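Local structure of fructosyl amine:oxygen oxidoreductase (Neosartorya fumigata, 4WCT) at residues A[34-39]-A[380-385]; A[56-59]-A[63-66]; A[179-184]-A[391-396]; A[241-246]-A[252-257]. The protein probably catalyses the FAD-dependent oxidative deglycation of fructosyl amines (Amadori products), with molecular oxygen as the electron acceptor. One frame throughout, in Å; residues are numbered along the deposited sequence.

Contact 1: residues A[34-39]-A[380-385]; sequences GTWGCS and LVAVGG. With FAD (flavin-adenine dinucleotide), chain C.
Trp36 meets the end of the strand at 380-383 with the six-membered half of its indole, which reaches out from the first turn of helix 35-46. A chi1 of -66° keeps CG beside the backbone N and so sends this benzo half to the strand end. The carbonyl group of Ala382 comes to the ring edge near its plane, with Trp36 CE3 3.4 Å from Ala382 O. Val383 O approaches obliquely, 3.4 Å from Trp36 CZ3, and Gly385 CA also lies obliquely, 3.9 Å from Trp36 CZ2. The polar end of the indole is held by Gly389 O, which receives the NE1 hydrogen.

Gly34 and Gly37 fit the GxGxxG pattern of a Rossmann-type dinucleotide-binding turn, with Thr35 and Trp36 between them, and the FAD pyrophosphate rests on the helix N terminus. Trp36 N gives FAD O1P a nearly straight bond of 2.8 Å (166°), while Thr35 N and OG1 both donate to FAD O1A, the hydroxyl at 2.6 Å. The same Thr35 OG1 accepts from FAD O4'. Gly34 brings its CA to 3.3 Å from FAD O5B. FAD O2P stands over one face of the Trp36 ring, offset toward the rim.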
# COMPACT_ATOMS: atom_id res chain seq x y z
N GLY A 34 1.24 -4.10 10.75
CA GLY A 34 1.77 -3.46 9.54
C GLY A 34 1.39 -2.00 9.45
O GLY A 34 1.23 -1.30 10.47
N THR A 35 1.20 -1.54 8.22
CA THR A 35 0.90 -0.13 7.94
C THR A 35 -0.30 0.34 8.74
O THR A 35 -0.21 1.31 9.52
CB THR A 35 0.62 0.12 6.45
OG1 THR A 35 1.61 -0.52 5.64
CG2 THR A 35 0.58 1.60 6.17
N TRP A 36 -1.40 -0.39 8.60
CA TRP A 36 -2.66 0.01 9.21
C TRP A 36 -2.83 -0.44 10.66
O TRP A 36 -3.37 0.31 11.48
CB TRP A 36 -3.84 -0.46 8.37
CG TRP A 36 -3.96 0.17 7.00
CD1 TRP A 36 -3.10 1.07 6.40
CD2 TRP A 36 -5.09 0.07 6.13
NE1 TRP A 36 -3.62 1.50 5.19
CE2 TRP A 36 -4.86 0.94 5.03
CE3 TRP A 36 -6.31 -0.64 6.19
CZ2 TRP A 36 -5.77 1.07 3.98
CZ3 TRP A 36 -7.22 -0.48 5.16
CH2 TRP A 36 -6.95 0.37 4.08
N GLY A 37 -2.21 -1.57 10.99
CA GLY A 37 -2.22 -2.10 12.34
C GLY A 37 -1.45 -1.25 13.30
O GLY A 37 -1.94 -0.96 14.40
N CYS A 38 -0.28 -0.76 12.90
CA CYS A 38 0.49 0.11 13.78
C CYS A 38 -0.19 1.45 13.91
O CYS A 38 -0.18 2.02 15.00
CB CYS A 38 1.94 0.25 13.31
SG CYS A 38 2.95 -1.23 13.50
N SER A 39 -0.77 1.97 12.82
CA SER A 39 -1.50 3.22 12.91
C SER A 39 -2.67 3.07 13.87
O SER A 39 -2.93 3.96 14.69
CB SER A 39 -2.00 3.68 11.54
OG SER A 39 -2.65 4.95 11.58
N LEU A 380 -14.05 -6.00 13.55
CA LEU A 380 -13.87 -4.89 12.63
C LEU A 380 -12.80 -5.27 11.62
O LEU A 380 -11.77 -5.78 12.01
CB LEU A 380 -13.41 -3.66 13.39
CG LEU A 380 -13.14 -2.41 12.57
CD1 LEU A 380 -14.42 -1.80 12.03
CD2 LEU A 380 -12.43 -1.41 13.46
N VAL A 381 -13.13 -5.20 10.35
CA VAL A 381 -12.14 -5.43 9.28
C VAL A 381 -11.58 -4.08 8.81
O VAL A 381 -12.30 -3.11 8.68
CB VAL A 381 -12.71 -6.26 8.10
CG1 VAL A 381 -13.22 -7.61 8.58
CG2 VAL A 381 -13.81 -5.52 7.34
N ALA A 382 -10.28 -4.05 8.54
CA ALA A 382 -9.61 -2.86 8.02
C ALA A 382 -8.55 -3.33 7.03
O ALA A 382 -7.41 -3.62 7.39
CB ALA A 382 -9.01 -2.03 9.15
N VAL A 383 -9.02 -3.51 5.80
CA VAL A 383 -8.30 -4.20 4.75
C VAL A 383 -8.56 -3.50 3.42
O VAL A 383 -9.28 -2.48 3.34
CB VAL A 383 -8.72 -5.69 4.68
CG1 VAL A 383 -8.35 -6.43 5.96
CG2 VAL A 383 -10.18 -5.84 4.37
N GLY A 384 -7.91 -3.99 2.37
CA GLY A 384 -8.23 -3.54 1.02
C GLY A 384 -7.49 -2.26 0.67
O GLY A 384 -8.02 -1.39 -0.03
N GLY A 385 -6.23 -2.17 1.07
CA GLY A 385 -5.39 -1.02 0.68
C GLY A 385 -5.38 -0.69 -0.80
O GLY A 385 -5.25 0.46 -1.18
PA FAD C . 0.73 -4.43 5.40
O1A FAD C . 1.48 -3.14 5.54
O2A FAD C . 1.15 -5.45 4.40
O5B FAD C . 0.71 -5.08 6.83
C5B FAD C . 0.07 -6.34 7.04
C4B FAD C . 0.65 -6.97 8.30
O4B FAD C . -0.14 -8.15 8.66
C3B FAD C . 2.10 -7.43 8.16
O3B FAD C . 2.95 -6.85 9.16
C2B FAD C . 2.01 -8.95 8.31
O2B FAD C . 3.17 -9.58 8.85
C1B FAD C . 0.75 -9.11 9.16
N9A FAD C . 0.15 -10.46 9.01
C8A FAD C . 0.08 -11.21 7.89
N7A FAD C . -0.48 -12.41 8.16
C5A FAD C . -0.85 -12.36 9.47
C6A FAD C . -1.44 -13.31 10.40
N6A FAD C . -1.82 -14.53 9.99
N1A FAD C . -1.56 -12.92 11.69
C2A FAD C . -1.21 -11.70 12.13
N3A FAD C . -0.62 -10.79 11.33
C4A FAD C . -0.43 -11.09 10.02
N1 FAD C . 0.56 2.74 -1.30
C2 FAD C . 0.68 4.11 -1.35
O2 FAD C . -0.08 4.77 -0.63
N3 FAD C . 1.65 4.71 -2.04
C4 FAD C . 2.48 4.02 -2.86
O4 FAD C . 3.39 4.54 -3.54
C4X FAD C . 2.39 2.57 -2.88
N5 FAD C . 3.22 1.83 -3.66
C5X FAD C . 3.27 0.48 -3.47
C6 FAD C . 4.26 -0.29 -4.07
C7 FAD C . 4.24 -1.67 -3.94
C7M FAD C . 5.34 -2.47 -4.54
C8 FAD C . 3.20 -2.30 -3.11
C8M FAD C . 3.14 -3.77 -2.90
C9 FAD C . 2.28 -1.54 -2.43
C9A FAD C . 2.25 -0.17 -2.62
N10 FAD C . 1.26 0.60 -2.00
C10 FAD C . 1.38 1.99 -2.04
C1' FAD C . 0.16 0.06 -1.20
C2' FAD C . 0.46 0.04 0.29
O2' FAD C . 1.75 -0.53 0.44
C3' FAD C . -0.61 -0.81 0.99
O3' FAD C . -1.92 -0.43 0.54
C4' FAD C . -0.52 -0.70 2.51
O4' FAD C . 0.85 -0.78 2.91
C5' FAD C . -1.30 -1.86 3.11
O5' FAD C . -1.26 -1.74 4.53
P FAD C . -1.80 -2.95 5.44
O1P FAD C . -1.60 -2.57 6.89
O2P FAD C . -3.17 -3.31 4.92
O3P FAD C . -0.80 -4.15 5.07

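Contact 2: residues A[56-59]-A[63-66]; sequences DPHP and PIAA. With FAD (flavin-adenine dinucleotide), chain C.
His58 and Pro63 face each other across a short loop, His58 CB lying 3.6 Å from Pro63 CD, and the contact is made without any hydrogen bond between the two segments. The imidazole is roughly perpendicular to the Ile64 side chain, with His58 CD2 3.9 Å from Ile64 CG1; both Pro63 and Ile64 meet the ring obliquely. FAD O2B, in contrast, lies at the ring edge in its plane.

The tight part is the side facing the adenosine ribose. Asp56 grips both ribose hydroxyls: FAD O2B donates to Asp56 OD1 and FAD O3B to Asp56 OD2, each at 2.7 Å. The carboxylate reaches the sugar because chi1 (-158°) swings it away from the backbone N. His58 N closes an Asx turn onto Asp56 OD1, arriving on its anti side at 3.0 Å, while Asp56 OD2 also takes the amide of Ala33; these bonds limit rotation of the group. Further along, Ala66 N donates to FAD O2A at 2.8 Å (169°).

The looser side is that of exposed Pro63 and the outer part of His58, joined by van der Waals contact alone. Ile64 spans the two, its CG1 also resting 3.4 Å from FAD O2B. An acidic residue ending the second strand of a Rossmann-type fold and binding the ribose diol is a classical feature of this dinucleotide site. The loop runs from strand 52-56 to strand 72-75; Asp56 pairs through its backbone with Val200 of strand 198-201 and with Gly202 just after it, and Ala65 O receives Arg356 NH2.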
# COMPACT_ATOMS: atom_id res chain seq x y z
N ASP A 56 1.37 -10.34 15.38
CA ASP A 56 1.94 -10.47 14.01
C ASP A 56 2.90 -11.64 14.00
O ASP A 56 3.68 -11.80 14.94
CB ASP A 56 2.70 -9.17 13.65
CG ASP A 56 2.86 -8.96 12.13
OD1 ASP A 56 3.56 -9.76 11.48
OD2 ASP A 56 2.37 -7.93 11.62
N PRO A 57 3.00 -12.33 12.87
CA PRO A 57 3.99 -13.40 12.79
C PRO A 57 5.43 -12.92 12.77
O PRO A 57 6.36 -13.72 12.94
CB PRO A 57 3.65 -14.10 11.45
CG PRO A 57 2.85 -13.08 10.69
CD PRO A 57 2.05 -12.40 11.75
N HIS A 58 5.63 -11.63 12.51
CA HIS A 58 6.96 -11.08 12.41
C HIS A 58 7.09 -9.85 13.29
O HIS A 58 6.18 -9.03 13.36
CB HIS A 58 7.25 -10.65 10.95
CG HIS A 58 7.05 -11.75 9.96
ND1 HIS A 58 7.99 -12.73 9.76
CD2 HIS A 58 6.10 -11.95 9.02
CE1 HIS A 58 7.57 -13.56 8.82
NE2 HIS A 58 6.39 -13.13 8.39
N PRO A 59 8.28 -9.62 13.80
CA PRO A 59 8.55 -8.35 14.46
C PRO A 59 8.56 -7.16 13.52
O PRO A 59 8.80 -7.34 12.32
CB PRO A 59 9.94 -8.53 15.08
CG PRO A 59 10.52 -9.73 14.46
CD PRO A 59 9.45 -10.51 13.76
N PRO A 63 8.86 -8.30 7.36
CA PRO A 63 9.37 -8.46 5.99
C PRO A 63 8.28 -8.61 4.94
O PRO A 63 8.51 -8.31 3.76
CB PRO A 63 10.18 -9.76 6.07
CG PRO A 63 10.56 -9.87 7.51
CD PRO A 63 9.32 -9.38 8.24
N ILE A 64 7.10 -9.05 5.36
CA ILE A 64 5.97 -9.14 4.40
C ILE A 64 4.97 -7.96 4.41
O ILE A 64 4.01 -7.94 3.63
CB ILE A 64 5.20 -10.46 4.56
CG1 ILE A 64 4.39 -10.48 5.86
CG2 ILE A 64 6.14 -11.63 4.43
CD1 ILE A 64 3.51 -11.71 6.02
N ALA A 65 5.21 -6.93 5.23
CA ALA A 65 4.33 -5.78 5.22
C ALA A 65 4.61 -5.00 3.95
O ALA A 65 5.76 -4.69 3.62
CB ALA A 65 4.55 -4.89 6.43
N ALA A 66 3.53 -4.64 3.26
CA ALA A 66 3.64 -3.77 2.06
C ALA A 66 4.17 -2.40 2.47
O ALA A 66 4.89 -1.77 1.70
CB ALA A 66 2.31 -3.64 1.34
PA FAD C . 0.73 -4.43 5.40
O1A FAD C . 1.48 -3.14 5.54
O2A FAD C . 1.15 -5.45 4.40
O5B FAD C . 0.71 -5.08 6.83
C5B FAD C . 0.07 -6.34 7.04
C4B FAD C . 0.65 -6.97 8.30
O4B FAD C . -0.14 -8.15 8.66
C3B FAD C . 2.10 -7.43 8.16
O3B FAD C . 2.95 -6.85 9.16
C2B FAD C . 2.01 -8.95 8.31
O2B FAD C . 3.17 -9.58 8.85
C1B FAD C . 0.75 -9.11 9.16
N9A FAD C . 0.15 -10.46 9.01
C8A FAD C . 0.08 -11.21 7.89
N7A FAD C . -0.48 -12.41 8.16
C5A FAD C . -0.85 -12.36 9.47
C6A FAD C . -1.44 -13.31 10.40
N6A FAD C . -1.82 -14.53 9.99
N1A FAD C . -1.56 -12.92 11.69
C2A FAD C . -1.21 -11.70 12.13
N3A FAD C . -0.62 -10.79 11.33
C4A FAD C . -0.43 -11.09 10.02
N1 FAD C . 0.56 2.74 -1.30
C2 FAD C . 0.68 4.11 -1.35
O2 FAD C . -0.08 4.77 -0.63
N3 FAD C . 1.65 4.71 -2.04
C4 FAD C . 2.48 4.02 -2.86
O4 FAD C . 3.39 4.54 -3.54
C4X FAD C . 2.39 2.57 -2.88
N5 FAD C . 3.22 1.83 -3.66
C5X FAD C . 3.27 0.48 -3.47
C6 FAD C . 4.26 -0.29 -4.07
C7 FAD C . 4.24 -1.67 -3.94
C7M FAD C . 5.34 -2.47 -4.54
C8 FAD C . 3.20 -2.30 -3.11
C8M FAD C . 3.14 -3.77 -2.90
C9 FAD C . 2.28 -1.54 -2.43
C9A FAD C . 2.25 -0.17 -2.62
N10 FAD C . 1.26 0.60 -2.00
C10 FAD C . 1.38 1.99 -2.04
C1' FAD C . 0.16 0.06 -1.20
C2' FAD C . 0.46 0.04 0.29
O2' FAD C . 1.75 -0.53 0.44
C3' FAD C . -0.61 -0.81 0.99
O3' FAD C . -1.92 -0.43 0.54
C4' FAD C . -0.52 -0.70 2.51
O4' FAD C . 0.85 -0.78 2.91
C5' FAD C . -1.30 -1.86 3.11
O5' FAD C . -1.26 -1.74 4.53
P FAD C . -1.80 -2.95 5.44
O1P FAD C . -1.60 -2.57 6.89
O2P FAD C . -3.17 -3.31 4.92
O3P FAD C . -0.80 -4.15 5.07

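Contact 3: residues A[179-184]-A[391-396]; sequences IHAKKA and MQMPTI. With FAD (flavin-adenine dinucleotide), chain C.
The start of helix 181-194 packs here against the turn that leads from the flavin pyrimidine into helix 393-404, and Met393 carries most of the contact. Its side chain is extended through chi1 (-164°) and chi2 and bends only at the sulfur (chi3 -64°). The thioether thus lies along the first turn of the partner helix: Met393 SD is 3.8 Å from Ala184 CB, and the methyl Met393 CE reaches 3.4 Å from Ala181 O. Sulfur and methyl therefore rest against an alanine methyl and the backbone of the helix turn.

A second, thinner contact joins the preceding residues, where Ile179 CD1 touches Met391 CA at 4.1 Å. Met391 turns the end of its side chain away from 179-184 and toward the cofactor, its CE standing 3.4 Å from FAD O2. The same flavin oxygen accepts a nearly straight bond from Met391 N at 2.8 Å. That bond could help to stabilise negative charge building up around N1, C2 and O2 on flavin reduction.

The helix start at 181 is itself fixed by His180, the N-cap, whose ND1 accepts from Lys183 N at 3.2 Å, the donor tilted 33° from the ring plane. Further out, Met393 O receives Ser39 OG of helix 35-46, and Met391 O receives Trp102 NE1 of helix 86-102. The backbone amide on flavin O2 is consistent with the isoalloxazine site of an FAD-dependent oxidoreductase in which the approach to a helix faces the pyrimidine.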
# COMPACT_ATOMS: atom_id res chain seq x y z
N ILE A 179 7.10 9.30 1.12
CA ILE A 179 7.20 9.04 2.53
C ILE A 179 8.18 7.91 2.80
O ILE A 179 8.28 6.95 2.02
CB ILE A 179 5.81 8.70 3.14
CG1 ILE A 179 5.15 7.58 2.36
CG2 ILE A 179 4.93 9.95 3.10
CD1 ILE A 179 4.14 6.79 3.16
N HIS A 180 8.91 8.00 3.91
CA HIS A 180 9.74 6.90 4.32
C HIS A 180 8.90 5.92 5.09
O HIS A 180 8.75 6.03 6.31
CB HIS A 180 10.92 7.37 5.15
CG HIS A 180 12.04 6.37 5.20
ND1 HIS A 180 11.85 5.05 5.55
CD2 HIS A 180 13.34 6.49 4.84
CE1 HIS A 180 12.99 4.40 5.42
NE2 HIS A 180 13.92 5.26 5.01
N ALA A 181 8.24 5.02 4.37
CA ALA A 181 7.15 4.22 4.97
C ALA A 181 7.70 3.33 6.08
O ALA A 181 7.05 3.19 7.15
CB ALA A 181 6.45 3.37 3.90
N LYS A 182 8.87 2.75 5.86
CA LYS A 182 9.46 1.84 6.82
C LYS A 182 9.74 2.55 8.15
O LYS A 182 9.31 2.10 9.22
CB LYS A 182 10.75 1.27 6.26
CG LYS A 182 11.46 0.33 7.21
CD LYS A 182 12.69 -0.22 6.53
CE LYS A 182 13.35 -1.32 7.34
NZ LYS A 182 14.42 -1.93 6.51
N LYS A 183 10.43 3.68 8.07
CA LYS A 183 10.73 4.45 9.29
C LYS A 183 9.50 5.03 9.96
O LYS A 183 9.43 5.07 11.21
CB LYS A 183 11.75 5.57 9.02
CG LYS A 183 13.16 5.04 8.88
CD LYS A 183 14.17 6.15 8.63
CE LYS A 183 15.52 5.52 8.40
NZ LYS A 183 16.57 6.55 8.37
N ALA A 184 8.49 5.39 9.17
CA ALA A 184 7.28 5.94 9.75
C ALA A 184 6.49 4.84 10.47
O ALA A 184 5.93 5.05 11.52
CB ALA A 184 6.45 6.60 8.68
N MET A 391 0.22 5.70 2.02
CA MET A 391 0.14 7.14 2.24
C MET A 391 -0.90 7.53 3.30
O MET A 391 -0.85 8.64 3.85
CB MET A 391 -0.12 7.90 0.94
CG MET A 391 -1.52 7.73 0.42
SD MET A 391 -1.87 8.59 -1.13
CE MET A 391 -1.06 7.53 -2.31
N GLN A 392 -1.77 6.59 3.65
CA GLN A 392 -2.79 6.80 4.66
C GLN A 392 -2.26 6.58 6.09
O GLN A 392 -3.01 6.80 7.04
CB GLN A 392 -3.97 5.82 4.46
CG GLN A 392 -4.48 5.66 3.02
CD GLN A 392 -4.93 6.97 2.38
OE1 GLN A 392 -5.31 7.93 3.08
NE2 GLN A 392 -4.89 7.02 1.04
N MET A 393 -1.00 6.17 6.24
CA MET A 393 -0.47 5.69 7.52
C MET A 393 -0.79 6.59 8.72
O MET A 393 -1.12 6.07 9.78
CB MET A 393 1.02 5.44 7.46
CG MET A 393 1.53 4.59 8.61
SD MET A 393 3.33 4.51 8.70
CE MET A 393 3.67 3.69 7.15
N PRO A 394 -0.61 7.93 8.59
CA PRO A 394 -0.73 8.75 9.80
C PRO A 394 -2.16 8.76 10.37
O PRO A 394 -2.32 8.90 11.58
CB PRO A 394 -0.37 10.15 9.33
CG PRO A 394 0.42 9.95 8.07
CD PRO A 394 -0.20 8.73 7.43
N THR A 395 -3.16 8.60 9.51
CA THR A 395 -4.55 8.89 9.85
C THR A 395 -5.46 7.68 9.73
O THR A 395 -6.56 7.70 10.24
CB THR A 395 -5.10 10.03 8.95
OG1 THR A 395 -4.61 9.85 7.59
CG2 THR A 395 -4.65 11.36 9.48
N ILE A 396 -5.00 6.63 9.05
CA ILE A 396 -5.90 5.50 8.81
C ILE A 396 -6.35 4.83 10.12
O ILE A 396 -7.53 4.46 10.27
CB ILE A 396 -5.28 4.48 7.84
CG1 ILE A 396 -6.37 3.55 7.28
CG2 ILE A 396 -4.16 3.73 8.53
CD1 ILE A 396 -7.24 4.18 6.22
PA FAD C . 0.73 -4.43 5.40
O1A FAD C . 1.48 -3.14 5.54
O2A FAD C . 1.15 -5.45 4.40
O5B FAD C . 0.71 -5.08 6.83
C5B FAD C . 0.07 -6.34 7.04
C4B FAD C . 0.65 -6.97 8.30
O4B FAD C . -0.14 -8.15 8.66
C3B FAD C . 2.10 -7.43 8.16
O3B FAD C . 2.95 -6.85 9.16
C2B FAD C . 2.01 -8.95 8.31
O2B FAD C . 3.17 -9.58 8.85
C1B FAD C . 0.75 -9.11 9.16
N9A FAD C . 0.15 -10.46 9.01
C8A FAD C . 0.08 -11.21 7.89
N7A FAD C . -0.48 -12.41 8.16
C5A FAD C . -0.85 -12.36 9.47
C6A FAD C . -1.44 -13.31 10.40
N6A FAD C . -1.82 -14.53 9.99
N1A FAD C . -1.56 -12.92 11.69
C2A FAD C . -1.21 -11.70 12.13
N3A FAD C . -0.62 -10.79 11.33
C4A FAD C . -0.43 -11.09 10.02
N1 FAD C . 0.56 2.74 -1.30
C2 FAD C . 0.68 4.11 -1.35
O2 FAD C . -0.08 4.77 -0.63
N3 FAD C . 1.65 4.71 -2.04
C4 FAD C . 2.48 4.02 -2.86
O4 FAD C . 3.39 4.54 -3.54
C4X FAD C . 2.39 2.57 -2.88
N5 FAD C . 3.22 1.83 -3.66
C5X FAD C . 3.27 0.48 -3.47
C6 FAD C . 4.26 -0.29 -4.07
C7 FAD C . 4.24 -1.67 -3.94
C7M FAD C . 5.34 -2.47 -4.54
C8 FAD C . 3.20 -2.30 -3.11
C8M FAD C . 3.14 -3.77 -2.90
C9 FAD C . 2.28 -1.54 -2.43
C9A FAD C . 2.25 -0.17 -2.62
N10 FAD C . 1.26 0.60 -2.00
C10 FAD C . 1.38 1.99 -2.04
C1' FAD C . 0.16 0.06 -1.20
C2' FAD C . 0.46 0.04 0.29
O2' FAD C . 1.75 -0.53 0.44
C3' FAD C . -0.61 -0.81 0.99
O3' FAD C . -1.92 -0.43 0.54
C4' FAD C . -0.52 -0.70 2.51
O4' FAD C . 0.85 -0.78 2.91
C5' FAD C . -1.30 -1.86 3.11
O5' FAD C . -1.26 -1.74 4.53
P FAD C . -1.80 -2.95 5.44
O1P FAD C . -1.60 -2.57 6.89
O2P FAD C . -3.17 -3.31 4.92
O3P FAD C . -0.80 -4.15 5.07

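Contact 4: residues A[241-246]-A[252-257]; sequences GSDSLL and LRPTAW
Asp243 lies against Leu252 and Pro254 with its carboxylate, one oxygen toward each residue. Asp243 OD2 sits 3.5 Å from Pro254 CD, the two side chains roughly perpendicular, and Asp243 OD1 is 3.8 Å from Leu252 CB, where the side chains run antiparallel alongside one another. With chi1 near 180° (-164°) the carboxylate is carried across to the strand. Ser242 CB makes a looser approach to Leu252 CD1, 4.4 Å away.

No direct hydrogen bond spans the segments; two waters do the bridging. Water 2 lies 2.7 Å from Asp243 OD1 and accepts from Leu252 N at 3.0 Å. Water 1 stands 2.7 Å from Asp243 OD2 and 2.8 Å from Leu252 O. The carboxylate can thus be linked through water to both backbone polar groups of Leu252, although acceptors outnumber the water protons and not every bond can form at once.

The next shell sets the backbone on both sides. Leu245 N bonds to Ser242 O and keeps the 242-245 turn coiled, while Ser242 OG is taken up by Gly239 O. On the strand, Thr255 OG1 donates to Arg253 O from 58° out of the carbonyl plane and accepts from Arg253 NE, which steadies the guanidinium that forms a salt bridge with Asp362. Leu252 and Ser242 also press on Val383 of strand 379-383. Leu245 and Trp257 touch FAD. The turn here connects strand 233-236 of the FAD-binding sheet to strand 253-263 of the second large mixed sheet, within the two-sheet architecture of FAD-dependent oxidoreductases.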
# COMPACT_ATOMS: atom_id res chain seq x y z
N GLY A 241 -2.63 -11.00 3.81
CA GLY A 241 -2.79 -12.20 4.62
C GLY A 241 -4.17 -12.31 5.26
O GLY A 241 -4.58 -13.41 5.70
N SER A 242 -4.87 -11.19 5.37
CA SER A 242 -6.23 -11.15 5.96
C SER A 242 -7.17 -12.13 5.26
O SER A 242 -8.13 -12.62 5.87
CB SER A 242 -6.83 -9.76 5.87
OG SER A 242 -5.97 -8.83 6.52
N ASP A 243 -6.96 -12.30 3.97
CA ASP A 243 -7.88 -13.06 3.15
C ASP A 243 -7.98 -14.52 3.54
O ASP A 243 -8.91 -15.19 3.11
CB ASP A 243 -7.42 -12.94 1.67
CG ASP A 243 -8.48 -13.36 0.67
OD1 ASP A 243 -9.67 -13.00 0.84
OD2 ASP A 243 -8.06 -13.98 -0.36
N SER A 244 -6.97 -15.03 4.26
CA SER A 244 -6.98 -16.42 4.71
C SER A 244 -7.66 -16.62 6.08
O SER A 244 -7.94 -17.77 6.47
CB SER A 244 -5.56 -16.97 4.74
OG SER A 244 -4.86 -16.40 5.84
N LEU A 245 -8.03 -15.53 6.74
CA LEU A 245 -8.50 -15.58 8.13
C LEU A 245 -9.98 -15.34 8.27
O LEU A 245 -10.55 -15.53 9.34
CB LEU A 245 -7.74 -14.55 8.99
CG LEU A 245 -6.26 -14.82 9.13
CD1 LEU A 245 -5.64 -13.71 9.94
CD2 LEU A 245 -5.99 -16.16 9.79
N LEU A 246 -10.62 -14.90 7.20
CA LEU A 246 -12.05 -14.64 7.17
C LEU A 246 -12.51 -14.89 5.75
O LEU A 246 -11.78 -14.61 4.81
CB LEU A 246 -12.33 -13.19 7.56
CG LEU A 246 -13.76 -12.70 7.52
CD1 LEU A 246 -14.50 -13.25 8.74
CD2 LEU A 246 -13.82 -11.18 7.49
N LEU A 252 -11.65 -9.35 -1.45
CA LEU A 252 -10.20 -9.11 -1.54
C LEU A 252 -9.58 -9.94 -2.63
O LEU A 252 -9.75 -11.16 -2.67
CB LEU A 252 -9.53 -9.39 -0.20
CG LEU A 252 -9.92 -8.51 1.00
CD1 LEU A 252 -9.11 -8.96 2.23
CD2 LEU A 252 -9.73 -7.01 0.75
N ARG A 253 -8.67 -9.31 -3.39
CA ARG A 253 -7.79 -10.03 -4.29
C ARG A 253 -6.36 -9.78 -3.88
O ARG A 253 -5.83 -8.72 -4.18
CB ARG A 253 -7.99 -9.60 -5.74
CG ARG A 253 -7.14 -10.38 -6.69
CD ARG A 253 -7.21 -9.88 -8.13
NE ARG A 253 -6.58 -8.57 -8.27
CZ ARG A 253 -6.66 -7.82 -9.36
NH1 ARG A 253 -7.27 -8.28 -10.46
NH2 ARG A 253 -6.14 -6.60 -9.34
N PRO A 254 -5.71 -10.75 -3.22
CA PRO A 254 -4.30 -10.56 -2.95
C PRO A 254 -3.50 -10.48 -4.24
O PRO A 254 -3.60 -11.36 -5.09
CB PRO A 254 -3.91 -11.79 -2.13
CG PRO A 254 -5.20 -12.22 -1.48
CD PRO A 254 -6.26 -11.92 -2.51
N THR A 255 -2.69 -9.43 -4.38
CA THR A 255 -2.03 -9.10 -5.64
C THR A 255 -0.67 -8.50 -5.32
O THR A 255 -0.53 -7.79 -4.33
CB THR A 255 -2.87 -8.08 -6.46
OG1 THR A 255 -4.25 -8.46 -6.48
CG2 THR A 255 -2.38 -7.93 -7.89
N ALA A 256 0.33 -8.86 -6.13
CA ALA A 256 1.72 -8.46 -5.90
C ALA A 256 2.27 -7.53 -6.96
O ALA A 256 2.03 -7.71 -8.16
CB ALA A 256 2.61 -9.66 -5.78
N TRP A 257 3.07 -6.57 -6.50
CA TRP A 257 3.91 -5.78 -7.34
C TRP A 257 5.37 -5.94 -7.01
O TRP A 257 5.72 -6.75 -6.14
CB TRP A 257 3.45 -4.34 -7.21
CG TRP A 257 2.16 -4.16 -7.94
CD1 TRP A 257 2.00 -3.86 -9.27
CD2 TRP A 257 0.85 -4.40 -7.42
NE1 TRP A 257 0.67 -3.91 -9.61
CE2 TRP A 257 -0.07 -4.23 -8.50
CE3 TRP A 257 0.34 -4.65 -6.15
CZ2 TRP A 257 -1.45 -4.42 -8.34
CZ3 TRP A 257 -1.03 -4.88 -6.00
CH2 TRP A 257 -1.91 -4.76 -7.10
O HOH W 1 -9.46 -13.93 -2.65
O HOH W 2 -11.79 -12.26 -0.72

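From the N terminus, helix 35-46 opens contact 1, which closes only at strand 379-383, 341 residues on. Within that loop the chain first makes contact 2, a tight closure between strands 52-56 and 72-75. Contact 3 opens at 179-184 and closes at 391-396, beyond the end of contact 1, so the two long loops cross; they also touch, Trp36 packing on Ile396. Contact 4, a local closure before strand 253-263, nests inside both and packs on contact 1 through Val383 and Leu252. Contact 1 meets FAD at its pyrophosphate and ribityl chain, contact 2 at its adenosine ribose and pyrophosphate, and contact 3 at its flavin; contact 4 links the two sheets and adds Leu245 and Trp257 to the cofactor's surroundings.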